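Local coordinates for protein neck and C-terminal motor domain of Kar3 (Candida glabrata, PDB 4GKR) that probably hydrolyses ATP to drive movement along microtubules, as a kinesin-14 motor that works with a partner such as Vik1 in mitosis, at residues N88-Q100 and D129-W142. Sequence-based numbering, arbitrary orientation.
Sequences NDEIFKEVGQLIQ and DGIVPATINHIFSW
The carbonyl oxygen I131 O takes two bonds, from T135 N and from T135 OG1 at 2.7 Å, which reach it from opposite faces of the carbonyl plane; T135 OG1 also lies 3.6 Å from both F92 CE1 and I99 CD1. The contact belongs to the P-loop NTPase fold of the kinesin motor domain, where helices 88-93, 96-99 and 131-147 pack against the central sheet, I91 and V95 on strand 335-342. Helices 88-93 and 131-142 run 52° apart, and the F92 ring drops as a knob into the hole formed by I131, A134, T135 and H138. With its CG anti to the backbone N (chi1 -164°), F92 lays one ring face on A134 CB, a CH-pi contact 3.7 Å from the centroid. The edge bearing F92 CE2, 3.5 Å from H138 ND1, is turned toward the face of H138 in an offset edge-to-face pair, with centroids 5.3 Å apart and planes at 65°. Beyond it, the extended chain of Q100 brings its amide nearly coplanar with the imidazole, and Q100 NE2 donates to H138 NE2 over 3.3 Å in an almost straight bond, consistent with an unprotonated H138 NE2. Deeper in, I99 CG2 meets I139 CG1 at 3.7 Å, and L264 of strand 259-268 lies beneath both isoleucines and T135. At the nucleotide end, N88 OD1 accepts a hydrogen bond from NH1 of R35, a residue of the ADP pocket, while N88 ND2 makes a weak one to Y122 O and packs 3.3 Å from D129 CB.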
loop_
_atom_site.group_PDB
_atom_site.type_symbol
_atom_site.label_atom_id
_atom_site.label_comp_id
_atom_site.label_asym_id
_atom_site.label_seq_id
_atom_site.Cartn_x
_atom_site.Cartn_y
_atom_site.Cartn_z
ATOM N N ASN A 88 14.336 2.073 -3.158
ATOM C CA ASN A 88 13.106 1.557 -3.760
ATOM C C ASN A 88 13.300 0.233 -4.489
ATOM O O ASN A 88 12.480 -0.677 -4.373
ATOM C CB ASN A 88 12.490 2.591 -4.702
ATOM C CG ASN A 88 11.655 3.621 -3.971
ATOM O OD1 ASN A 88 11.533 3.593 -2.748
ATOM N ND2 ASN A 88 11.064 4.530 -4.719
ATOM N N ASP A 89 14.407 0.121 -5.217
ATOM C CA ASP A 89 14.707 -1.112 -5.947
ATOM C C ASP A 89 14.930 -2.308 -5.039
ATOM O O ASP A 89 14.457 -3.398 -5.334
ATOM C CB ASP A 89 15.893 -0.916 -6.888
ATOM C CG ASP A 89 15.526 -0.093 -8.112
ATOM O OD1 ASP A 89 14.381 -0.244 -8.616
ATOM O OD2 ASP A 89 16.375 0.716 -8.565
ATOM N N GLU A 90 15.630 -2.097 -3.933
ATOM C CA GLU A 90 15.883 -3.175 -2.989
ATOM C C GLU A 90 14.572 -3.588 -2.335
ATOM O O GLU A 90 14.288 -4.773 -2.167
ATOM C CB GLU A 90 16.932 -2.757 -1.940
ATOM N N ILE A 91 13.760 -2.595 -2.005
ATOM C CA ILE A 91 12.463 -2.825 -1.403
ATOM C C ILE A 91 11.519 -3.617 -2.306
ATOM O O ILE A 91 10.723 -4.416 -1.817
ATOM C CB ILE A 91 11.842 -1.503 -0.918
ATOM C CG1 ILE A 91 12.474 -1.137 0.430
ATOM C CG2 ILE A 91 10.328 -1.615 -0.804
ATOM C CD1 ILE A 91 11.997 0.165 1.017
ATOM N N PHE A 92 11.608 -3.425 -3.617
ATOM C CA PHE A 92 10.746 -4.201 -4.502
ATOM C C PHE A 92 11.082 -5.696 -4.559
ATOM O O PHE A 92 10.186 -6.525 -4.771
ATOM C CB PHE A 92 10.648 -3.614 -5.910
ATOM C CG PHE A 92 9.497 -4.168 -6.688
ATOM C CD1 PHE A 92 8.196 -3.729 -6.432
ATOM C CD2 PHE A 92 9.689 -5.177 -7.618
ATOM C CE1 PHE A 92 7.111 -4.253 -7.119
ATOM C CE2 PHE A 92 8.601 -5.720 -8.297
ATOM C CZ PHE A 92 7.314 -5.249 -8.053
ATOM N N LYS A 93 12.356 -6.043 -4.364
ATOM C CA LYS A 93 12.773 -7.454 -4.348
ATOM C C LYS A 93 11.951 -8.220 -3.304
ATOM O O LYS A 93 11.496 -9.328 -3.569
ATOM C CB LYS A 93 14.283 -7.596 -4.096
ATOM N N GLU A 94 11.717 -7.582 -2.155
ATOM C CA GLU A 94 10.924 -8.134 -1.053
ATOM C C GLU A 94 9.399 -7.913 -1.173
ATOM O O GLU A 94 8.667 -8.191 -0.234
ATOM C CB GLU A 94 11.445 -7.596 0.294
ATOM N N VAL A 95 8.922 -7.432 -2.317
ATOM C CA VAL A 95 7.478 -7.224 -2.556
ATOM C C VAL A 95 7.007 -8.020 -3.796
ATOM O O VAL A 95 5.810 -8.351 -3.955
ATOM C CB VAL A 95 7.171 -5.712 -2.767
ATOM C CG1 VAL A 95 5.765 -5.487 -3.267
ATOM C CG2 VAL A 95 7.390 -4.930 -1.486
ATOM N N GLY A 96 7.967 -8.316 -4.671
ATOM C CA GLY A 96 7.698 -8.954 -5.947
ATOM C C GLY A 96 6.880 -10.213 -5.817
ATOM O O GLY A 96 5.916 -10.401 -6.542
ATOM N N GLN A 97 7.251 -11.059 -4.872
ATOM C CA GLN A 97 6.565 -12.323 -4.663
ATOM C C GLN A 97 5.074 -12.127 -4.380
ATOM O O GLN A 97 4.241 -12.869 -4.903
ATOM C CB GLN A 97 7.241 -13.126 -3.554
ATOM C CG GLN A 97 6.365 -14.227 -2.978
ATOM C CD GLN A 97 7.122 -15.511 -2.675
ATOM O OE1 GLN A 97 8.353 -15.602 -2.857
ATOM N NE2 GLN A 97 6.382 -16.531 -2.216
ATOM N N LEU A 98 4.742 -11.119 -3.575
ATOM C CA LEU A 98 3.358 -10.772 -3.311
ATOM C C LEU A 98 2.612 -10.379 -4.592
ATOM O O LEU A 98 1.489 -10.844 -4.823
ATOM C CB LEU A 98 3.282 -9.671 -2.249
ATOM C CG LEU A 98 1.909 -9.086 -1.912
ATOM C CD1 LEU A 98 1.058 -10.060 -1.129
ATOM C CD2 LEU A 98 2.101 -7.806 -1.125
ATOM N N ILE A 99 3.226 -9.539 -5.424
ATOM C CA ILE A 99 2.625 -9.134 -6.714
ATOM C C ILE A 99 2.255 -10.326 -7.608
ATOM O O ILE A 99 1.206 -10.328 -8.258
ATOM C CB ILE A 99 3.551 -8.188 -7.518
ATOM C CG1 ILE A 99 3.901 -6.943 -6.697
ATOM C CG2 ILE A 99 2.874 -7.736 -8.805
ATOM C CD1 ILE A 99 2.689 -6.199 -6.155
ATOM N N GLN A 100 3.122 -11.333 -7.625
ATOM C CA GLN A 100 2.930 -12.533 -8.447
ATOM C C GLN A 100 1.656 -13.319 -8.077
ATOM O O GLN A 100 1.209 -14.165 -8.841
ATOM C CB GLN A 100 4.168 -13.430 -8.367
ATOM C CG GLN A 100 5.453 -12.764 -8.841
ATOM C CD GLN A 100 6.706 -13.490 -8.372
ATOM O OE1 GLN A 100 6.637 -14.637 -7.902
ATOM N NE2 GLN A 100 7.858 -12.825 -8.486
ATOM N N ASP A 129 10.971 3.822 -9.739
ATOM C CA ASP A 129 11.375 3.118 -8.526
ATOM C C ASP A 129 10.188 2.678 -7.634
ATOM O O ASP A 129 10.241 1.623 -6.994
ATOM C CB ASP A 129 12.329 4.023 -7.725
ATOM C CG ASP A 129 13.814 3.785 -8.058
ATOM O OD1 ASP A 129 14.372 2.751 -7.619
ATOM O OD2 ASP A 129 14.449 4.644 -8.723
ATOM N N GLY A 130 9.128 3.480 -7.582
ATOM C CA GLY A 130 8.083 3.291 -6.573
ATOM C C GLY A 130 7.264 2.024 -6.749
ATOM O O GLY A 130 7.250 1.430 -7.822
ATOM N N ILE A 131 6.569 1.609 -5.698
ATOM C CA ILE A 131 5.736 0.408 -5.770
ATOM C C ILE A 131 4.826 0.383 -7.018
ATOM O O ILE A 131 4.768 -0.634 -7.713
ATOM C CB ILE A 131 4.926 0.178 -4.473
ATOM C CG1 ILE A 131 5.857 0.031 -3.256
ATOM C CG2 ILE A 131 4.018 -1.037 -4.591
ATOM C CD1 ILE A 131 7.051 -0.879 -3.468
ATOM N N VAL A 132 4.150 1.489 -7.331
ATOM C CA VAL A 132 3.251 1.511 -8.502
ATOM C C VAL A 132 3.989 1.285 -9.846
ATOM O O VAL A 132 3.728 0.293 -10.529
ATOM C CB VAL A 132 2.334 2.760 -8.521
ATOM C CG1 VAL A 132 1.655 2.926 -9.872
ATOM C CG2 VAL A 132 1.318 2.696 -7.393
ATOM N N PRO A 133 4.925 2.171 -10.233
ATOM C CA PRO A 133 5.625 1.818 -11.491
ATOM C C PRO A 133 6.337 0.455 -11.461
ATOM O O PRO A 133 6.329 -0.253 -12.459
ATOM C CB PRO A 133 6.634 2.947 -11.682
ATOM C CG PRO A 133 6.701 3.650 -10.380
ATOM C CD PRO A 133 5.362 3.477 -9.713
ATOM N N ALA A 134 6.921 0.074 -10.333
ATOM C CA ALA A 134 7.602 -1.220 -10.243
ATOM C C ALA A 134 6.618 -2.387 -10.413
ATOM O O ALA A 134 6.908 -3.354 -11.121
ATOM C CB ALA A 134 8.339 -1.345 -8.927
ATOM N N THR A 135 5.460 -2.282 -9.768
ATOM C CA THR A 135 4.465 -3.305 -9.857
ATOM C C THR A 135 4.031 -3.458 -11.289
ATOM O O THR A 135 4.049 -4.568 -11.813
ATOM C CB THR A 135 3.273 -2.979 -8.958
ATOM O OG1 THR A 135 3.696 -3.087 -7.595
ATOM C CG2 THR A 135 2.125 -3.933 -9.185
ATOM N N ILE A 136 3.664 -2.349 -11.934
ATOM C CA ILE A 136 3.196 -2.402 -13.319
ATOM C C ILE A 136 4.249 -3.078 -14.194
ATOM O O ILE A 136 3.945 -3.993 -14.962
ATOM C CB ILE A 136 2.792 -1.016 -13.865
ATOM C CG1 ILE A 136 1.395 -0.640 -13.341
ATOM C CG2 ILE A 136 2.788 -1.007 -15.391
ATOM C CD1 ILE A 136 1.096 0.850 -13.270
ATOM N N ASN A 137 5.494 -2.673 -14.029
ATOM C CA ASN A 137 6.576 -3.269 -14.811
ATOM C C ASN A 137 6.764 -4.769 -14.569
ATOM O O ASN A 137 6.969 -5.545 -15.507
ATOM C CB ASN A 137 7.881 -2.551 -14.533
ATOM C CG ASN A 137 8.795 -2.573 -15.720
ATOM O OD1 ASN A 137 8.432 -2.093 -16.809
ATOM N ND2 ASN A 137 9.988 -3.148 -15.540
ATOM N N HIS A 138 6.673 -5.166 -13.305
ATOM C CA HIS A 138 6.857 -6.538 -12.917
ATOM C C HIS A 138 5.800 -7.403 -13.536
ATOM O O HIS A 138 6.087 -8.498 -14.027
ATOM C CB HIS A 138 6.817 -6.642 -11.399
ATOM C CG HIS A 138 7.332 -7.944 -10.877
ATOM N ND1 HIS A 138 8.654 -8.221 -10.809
ATOM C CD2 HIS A 138 6.662 -9.079 -10.434
ATOM C CE1 HIS A 138 8.823 -9.472 -10.328
ATOM N NE2 HIS A 138 7.603 -9.996 -10.095
ATOM N N ILE A 139 4.568 -6.898 -13.539
ATOM C CA ILE A 139 3.437 -7.614 -14.099
ATOM C C ILE A 139 3.581 -7.852 -15.597
ATOM O O ILE A 139 3.204 -8.911 -16.084
ATOM C CB ILE A 139 2.130 -6.898 -13.765
ATOM C CG1 ILE A 139 1.731 -7.225 -12.332
ATOM C CG2 ILE A 139 0.998 -7.289 -14.702
ATOM C CD1 ILE A 139 0.780 -6.190 -11.767
ATOM N N PHE A 140 4.152 -6.899 -16.324
ATOM C CA PHE A 140 4.355 -7.083 -17.752
ATOM C C PHE A 140 5.339 -8.195 -18.069
ATOM O O PHE A 140 5.102 -8.977 -18.991
ATOM C CB PHE A 140 4.768 -5.783 -18.440
ATOM C CG PHE A 140 3.615 -4.874 -18.750
ATOM C CD1 PHE A 140 2.302 -5.314 -18.612
ATOM C CD2 PHE A 140 3.834 -3.582 -19.201
ATOM C CE1 PHE A 140 1.229 -4.474 -18.895
ATOM C CE2 PHE A 140 2.765 -2.737 -19.491
ATOM C CZ PHE A 140 1.459 -3.182 -19.337
ATOM N N SER A 141 6.440 -8.258 -17.317
ATOM C CA SER A 141 7.389 -9.365 -17.420
ATOM C C SER A 141 6.692 -10.705 -17.402
ATOM O O SER A 141 6.923 -11.549 -18.256
ATOM C CB SER A 141 8.358 -9.345 -16.257
ATOM O OG SER A 141 9.416 -8.481 -16.538
ATOM N N TRP A 142 5.847 -10.903 -16.401
ATOM C CA TRP A 142 5.147 -12.159 -16.269
ATOM C C TRP A 142 4.166 -12.397 -17.372
ATOM O O TRP A 142 4.048 -13.522 -17.845
ATOM C CB TRP A 142 4.556 -12.309 -14.875
ATOM C CG TRP A 142 5.667 -12.508 -13.888
ATOM C CD1 TRP A 142 6.137 -11.600 -12.958
ATOM C CD2 TRP A 142 6.542 -13.681 -13.751
ATOM N NE1 TRP A 142 7.200 -12.125 -12.258
ATOM C CE2 TRP A 142 7.489 -13.365 -12.681
ATOM C CE3 TRP A 142 6.605 -14.920 -14.354
ATOM C CZ2 TRP A 142 8.459 -14.254 -12.264
ATOM C CZ3 TRP A 142 7.594 -15.819 -13.931
ATOM C CH2 TRP A 142 8.504 -15.488 -12.915
#